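Local coordinates for protein beta-N-acetylhexosaminidase (Arthrobacter aurescens, PDB 3RCN) that probably cleaves terminal non-reducing N-acetyl-D-hexosamine residues from N-acetyl-beta-D-hexosaminides by hydrolysis, at residues Ala253-Pro258 and Ser269-Trp274; Asn187-Leu192 and Tyr294-Asp299. All coordinates share one frame; numbering follows the deposited sequence.

Contact 1: Ala253-Pro258 and Ser269-Trp274; sequences AIAAYP and SPVEVW
A255 and V271 meet where the last turn of helix 251-256 is crossed by an extended piece of the loop that leads on toward helix 288-304. In the alpha-beta (TIM) barrel catalytic domain of this family 20 glycosidase, the loop beyond a short helix here folds back onto it. The methyl of A255 points toward the loop and lies against its backbone, with CB 3.5 Å from the N of V273 and 3.6 Å from the C of E272. An alanine suits this place because its single carbon lets the main chains come close: the CA atoms of A255 and E272 are 4.7 Å apart. The CA of A255 also lies 3.5 Å from the O of V271, a bent CA-H...O contact (136° at the hydrogen).

Two valines flank the methyl. V271 turns its CG1 toward the helix, CG1 being anti to the backbone N (chi1 176°), and this branch reaches the CG2 of I254 at 4.0 Å. The side chains of I254 and V271 cross obliquely; I254 offers its short branch, while its longer arm leads away. At V273 the other branch does the touching, CG2 standing 4.2 Å from the CB of A255. E272 points away from the helix, which suits a charged residue: its side chain is about 3 Å from a bound acetic acid, probably from the crystallisation liquor.

The O of E272 accepts a hydrogen bond from the Q251 side-chain amide, a directional hold. Between the segments themselves, fit rests on matching small apolar groups to main chain, with position fixed from outside by bonds such as this one.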
loop_
_atom_site.group_PDB
_atom_site.type_symbol
_atom_site.label_atom_id
_atom_site.label_comp_id
_atom_site.label_asym_id
_atom_site.label_seq_id
_atom_site.Cartn_x
_atom_site.Cartn_y
_atom_site.Cartn_z
ATOM N N ALA A 253 2.748 21.075 17.383
ATOM C CA ALA A 253 1.607 21.887 17.803
ATOM C C ALA A 253 2.009 23.342 18.140
ATOM O O ALA A 253 1.296 24.292 17.806
ATOM C CB ALA A 253 0.904 21.227 18.985
ATOM N N ILE A 254 3.157 23.513 18.789
ATOM C CA ILE A 254 3.675 24.843 19.104
ATOM C C ILE A 254 4.006 25.656 17.841
ATOM O O ILE A 254 3.727 26.851 17.787
ATOM C CB ILE A 254 4.896 24.764 20.062
ATOM C CG1 ILE A 254 4.467 24.187 21.411
ATOM C CG2 ILE A 254 5.526 26.141 20.267
ATOM C CD1 ILE A 254 5.611 23.655 22.229
ATOM N N ALA A 255 4.595 25.012 16.837
ATOM C CA ALA A 255 4.814 25.655 15.533
ATOM C C ALA A 255 3.517 26.195 14.932
ATOM O O ALA A 255 3.453 27.340 14.489
ATOM C CB ALA A 255 5.493 24.684 14.538
ATOM N N ALA A 256 2.496 25.346 14.903
ATOM C CA ALA A 256 1.176 25.717 14.416
ATOM C C ALA A 256 0.582 26.880 15.203
ATOM O O ALA A 256 0.137 27.863 14.609
ATOM C CB ALA A 256 0.237 24.507 14.483
ATOM N N TYR A 257 0.575 26.754 16.536
ATOM C CA TYR A 257 -0.026 27.744 17.437
ATOM C C TYR A 257 0.938 28.128 18.563
ATOM O O TYR A 257 0.905 27.532 19.637
ATOM C CB TYR A 257 -1.338 27.203 18.025
ATOM C CG TYR A 257 -2.417 26.997 16.979
ATOM C CD1 TYR A 257 -3.281 28.028 16.640
ATOM C CD2 TYR A 257 -2.558 25.784 16.312
ATOM C CE1 TYR A 257 -4.262 27.864 15.683
ATOM C CE2 TYR A 257 -3.544 25.612 15.342
ATOM C CZ TYR A 257 -4.388 26.662 15.035
ATOM O OH TYR A 257 -5.373 26.522 14.083
ATOM N N PRO A 258 1.791 29.138 18.318
ATOM C CA PRO A 258 2.923 29.470 19.199
ATOM C C PRO A 258 2.545 29.820 20.637
ATOM O O PRO A 258 3.399 29.736 21.521
ATOM C CB PRO A 258 3.569 30.681 18.509
ATOM C CG PRO A 258 3.129 30.598 17.104
ATOM C CD PRO A 258 1.749 30.011 17.134
ATOM N N SER A 269 12.925 34.382 16.605
ATOM C CA SER A 269 12.538 33.704 15.370
ATOM C C SER A 269 11.451 32.646 15.603
ATOM O O SER A 269 11.549 31.844 16.532
ATOM C CB SER A 269 13.753 33.059 14.698
ATOM O OG SER A 269 13.381 32.325 13.539
ATOM N N PRO A 270 10.418 32.633 14.732
ATOM C CA PRO A 270 9.232 31.771 14.907
ATOM C C PRO A 270 9.581 30.285 15.002
ATOM O O PRO A 270 10.492 29.782 14.335
ATOM C CB PRO A 270 8.391 32.072 13.659
ATOM C CG PRO A 270 9.371 32.593 12.646
ATOM C CD PRO A 270 10.410 33.345 13.431
ATOM N N VAL A 271 8.845 29.597 15.862
ATOM C CA VAL A 271 9.055 28.178 16.089
ATOM C C VAL A 271 8.560 27.394 14.885
ATOM O O VAL A 271 7.474 27.670 14.367
ATOM C CB VAL A 271 8.280 27.710 17.335
ATOM C CG1 VAL A 271 8.410 26.206 17.529
ATOM C CG2 VAL A 271 8.755 28.481 18.556
ATOM N N GLU A 272 9.346 26.427 14.426
ATOM C CA GLU A 272 8.908 25.595 13.301
ATOM C C GLU A 272 8.935 24.099 13.653
ATOM O O GLU A 272 9.556 23.711 14.648
ATOM C CB GLU A 272 9.735 25.893 12.047
ATOM C CG GLU A 272 11.162 25.402 12.097
ATOM C CD GLU A 272 11.829 25.445 10.729
ATOM O OE1 GLU A 272 11.675 26.479 10.035
ATOM O OE2 GLU A 272 12.489 24.443 10.345
ATOM N N VAL A 273 8.253 23.261 12.868
ATOM C CA VAL A 273 8.203 21.833 13.187
ATOM C C VAL A 273 9.643 21.323 13.374
ATOM O O VAL A 273 10.531 21.683 12.608
ATOM C CB VAL A 273 7.470 21.014 12.097
ATOM C CG1 VAL A 273 7.469 19.540 12.457
ATOM C CG2 VAL A 273 6.043 21.499 11.916
ATOM N N TRP A 274 9.893 20.521 14.404
ATOM C CA TRP A 274 11.271 20.104 14.693
ATOM C C TRP A 274 11.840 19.238 13.578
ATOM O O TRP A 274 11.159 18.355 13.087
ATOM C CB TRP A 274 11.360 19.347 16.018
ATOM C CG TRP A 274 12.615 19.659 16.784
ATOM C CD1 TRP A 274 13.382 20.800 16.688
ATOM C CD2 TRP A 274 13.252 18.832 17.770
ATOM N NE1 TRP A 274 14.450 20.723 17.557
ATOM C CE2 TRP A 274 14.390 19.532 18.234
ATOM C CE3 TRP A 274 12.971 17.568 18.305
ATOM C CZ2 TRP A 274 15.242 19.005 19.201
ATOM C CZ3 TRP A 274 13.822 17.046 19.270
ATOM C CH2 TRP A 274 14.938 17.765 19.708
#

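Contact 2: Asn187-Leu192 and Tyr294-Asp299; sequences NRYPKL and YRNVLD
This is a mixed polar and apolar contact in the alpha-beta (TIM) barrel catalytic domain, between a segment running from a loop into helix 191-194 and one side of helix 288-304. N296 carries the polar half. Its amide N-H points at the phenol of Y189, ND2 to OH 3.0 Å, nearly straight (166°) and with the oxygen close to the amide plane. The same amide stacks on the guanidinium of R188, the planes 12° apart; OD1 of N296 sits 3.8 Å from CZ of R188. A bend at chi3 (-61°) turns the arginine's end for this stack, while its CG lies over one face of the Y189 ring, toward its rim. Asparagine suits the place, being both flat and a donor.

V297 supplies the apolar half: its CG2 touches the edge of the tyrosine ring at CD2 (4.2 Å) and meets CD1 of L192 at the same distance. A leucine in place of Y189, lacking the phenol, would probably leave the N296 amide freer to turn and open a gap beside V297. Y189 also stacks on F293 of helix 288-304, L192 packs on A253 and A256 of helix 251-256, and L298 faces strand 309-313 and helix 342-357.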
loop_
_atom_site.group_PDB
_atom_site.type_symbol
_atom_site.label_atom_id
_atom_site.label_comp_id
_atom_site.label_asym_id
_atom_site.label_seq_id
_atom_site.Cartn_x
_atom_site.Cartn_y
_atom_site.Cartn_z
ATOM N N ASN A 187 -10.648 20.168 12.989
ATOM C CA ASN A 187 -11.468 21.156 12.307
ATOM C C ASN A 187 -11.371 22.552 12.915
ATOM O O ASN A 187 -11.401 23.547 12.201
ATOM C CB ASN A 187 -12.936 20.697 12.266
ATOM C CG ASN A 187 -13.151 19.438 11.410
ATOM O OD1 ASN A 187 -12.461 19.209 10.400
ATOM N ND2 ASN A 187 -14.117 18.616 11.819
ATOM N N ARG A 188 -11.250 22.628 14.236
ATOM C CA ARG A 188 -11.214 23.920 14.903
ATOM C C ARG A 188 -9.860 24.592 14.754
ATOM O O ARG A 188 -9.757 25.818 14.790
ATOM C CB ARG A 188 -11.573 23.775 16.384
ATOM C CG ARG A 188 -11.596 25.087 17.158
ATOM C CD ARG A 188 -11.785 24.821 18.637
ATOM N NE ARG A 188 -13.053 24.144 18.890
ATOM C CZ ARG A 188 -14.054 24.666 19.592
ATOM N NH1 ARG A 188 -13.936 25.873 20.143
ATOM N NH2 ARG A 188 -15.172 23.970 19.753
ATOM N N TYR A 189 -8.822 23.785 14.582
ATOM C CA TYR A 189 -7.457 24.299 14.565
ATOM C C TYR A 189 -6.708 23.899 13.286
ATOM O O TYR A 189 -5.768 23.101 13.338
ATOM C CB TYR A 189 -6.701 23.796 15.796
ATOM C CG TYR A 189 -7.285 24.242 17.129
ATOM C CD1 TYR A 189 -7.585 25.580 17.370
ATOM C CD2 TYR A 189 -7.534 23.322 18.147
ATOM C CE1 TYR A 189 -8.109 25.992 18.577
ATOM C CE2 TYR A 189 -8.058 23.723 19.354
ATOM C CZ TYR A 189 -8.343 25.062 19.571
ATOM O OH TYR A 189 -8.860 25.468 20.784
ATOM N N PRO A 190 -7.098 24.489 12.142
ATOM C CA PRO A 190 -6.620 24.072 10.814
ATOM C C PRO A 190 -5.106 24.073 10.688
ATOM O O PRO A 190 -4.597 23.291 9.903
ATOM C CB PRO A 190 -7.208 25.131 9.872
ATOM C CG PRO A 190 -8.342 25.750 10.642
ATOM C CD PRO A 190 -7.924 25.705 12.075
ATOM N N LYS A 191 -4.403 24.923 11.432
ATOM C CA LYS A 191 -2.947 25.030 11.288
ATOM C C LYS A 191 -2.220 23.803 11.809
ATOM O O LYS A 191 -1.047 23.597 11.495
ATOM C CB LYS A 191 -2.394 26.264 12.015
ATOM C CG LYS A 191 -2.957 27.591 11.563
ATOM C CD LYS A 191 -2.313 28.049 10.282
ATOM C CE LYS A 191 -2.780 29.449 9.958
ATOM N NZ LYS A 191 -2.860 30.263 11.203
ATOM N N LEU A 192 -2.893 23.005 12.636
ATOM C CA LEU A 192 -2.262 21.798 13.162
ATOM C C LEU A 192 -1.729 20.974 12.004
ATOM O O LEU A 192 -0.601 20.466 12.048
ATOM C CB LEU A 192 -3.229 20.984 14.025
ATOM C CG LEU A 192 -3.327 21.530 15.462
ATOM C CD1 LEU A 192 -4.227 20.674 16.361
ATOM C CD2 LEU A 192 -1.935 21.690 16.091
ATOM N N TYR A 294 -6.311 21.761 24.216
ATOM C CA TYR A 294 -6.242 20.316 24.151
ATOM C C TYR A 294 -7.530 19.608 24.559
ATOM O O TYR A 294 -7.706 18.439 24.249
ATOM C CB TYR A 294 -5.058 19.806 24.952
ATOM C CG TYR A 294 -3.776 19.903 24.183
ATOM C CD1 TYR A 294 -2.970 21.023 24.288
ATOM C CD2 TYR A 294 -3.381 18.883 23.325
ATOM C CE1 TYR A 294 -1.796 21.127 23.572
ATOM C CE2 TYR A 294 -2.206 18.974 22.598
ATOM C CZ TYR A 294 -1.421 20.099 22.727
ATOM O OH TYR A 294 -0.251 20.204 22.021
ATOM N N ARG A 295 -8.426 20.312 25.241
ATOM C CA ARG A 295 -9.760 19.773 25.504
ATOM C C ARG A 295 -10.531 19.792 24.208
ATOM O O ARG A 295 -11.262 18.851 23.898
ATOM C CB ARG A 295 -10.537 20.606 26.525
ATOM C CG ARG A 295 -10.049 20.523 27.941
ATOM C CD ARG A 295 -11.047 21.231 28.847
ATOM N NE ARG A 295 -10.608 21.232 30.226
ATOM C CZ ARG A 295 -10.120 22.304 30.832
ATOM N NH1 ARG A 295 -10.052 23.448 30.153
ATOM N NH2 ARG A 295 -9.721 22.233 32.109
ATOM N N ASN A 296 -10.365 20.876 23.455
ATOM C CA ASN A 296 -10.965 20.972 22.127
ATOM C C ASN A 296 -10.431 19.905 21.156
ATOM O O ASN A 296 -11.188 19.339 20.370
ATOM C CB ASN A 296 -10.804 22.381 21.561
ATOM C CG ASN A 296 -11.685 23.391 22.278
ATOM O OD1 ASN A 296 -12.764 23.050 22.757
ATOM N ND2 ASN A 296 -11.227 24.633 22.359
ATOM N N VAL A 297 -9.134 19.623 21.229
ATOM C CA VAL A 297 -8.557 18.560 20.427
ATOM C C VAL A 297 -9.145 17.226 20.863
ATOM O O VAL A 297 -9.544 16.411 20.029
ATOM C CB VAL A 297 -7.020 18.516 20.555
ATOM C CG1 VAL A 297 -6.487 17.186 20.084
ATOM C CG2 VAL A 297 -6.382 19.659 19.785
ATOM N N LEU A 298 -9.228 17.002 22.170
ATOM C CA LEU A 298 -9.676 15.694 22.635
ATOM C C LEU A 298 -11.169 15.483 22.398
ATOM O O LEU A 298 -11.648 14.351 22.428
ATOM C CB LEU A 298 -9.332 15.469 24.102
ATOM C CG LEU A 298 -7.861 15.277 24.461
ATOM C CD1 LEU A 298 -7.710 15.329 25.979
ATOM C CD2 LEU A 298 -7.302 13.981 23.901
ATOM N N ASP A 299 -11.890 16.577 22.163
ATOM C CA ASP A 299 -13.303 16.507 21.803
ATOM C C ASP A 299 -13.445 15.902 20.418
ATOM O O ASP A 299 -14.317 15.072 20.185
ATOM C CB ASP A 299 -13.939 17.896 21.784
ATOM C CG ASP A 299 -14.277 18.414 23.168
ATOM O OD1 ASP A 299 -14.426 17.592 24.096
ATOM O OD2 ASP A 299 -14.403 19.648 23.325
#

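How the contacts relate
Contact 1 is nested within the chain loop that contact 2 closes, and their centres lie about 16 Å apart. Y257, just past the end of helix 251-256, joins them: its OH is 3.2 Å from the N of K191, a probable hydrogen bond, and its ring meets that of Y189 edge-to-face. Nearby, the CB of A256 packs 3.4 Å from the O of K191. Helix 251-256 and the residue just after it therefore have the 269-274 loop against A255 and the 187-192 segment against A256 and Y257, and the 187-192 segment in turn rests on helix 288-304. Both contacts are structural packing within the catalytic domain, away from E316, the predicted proton donor.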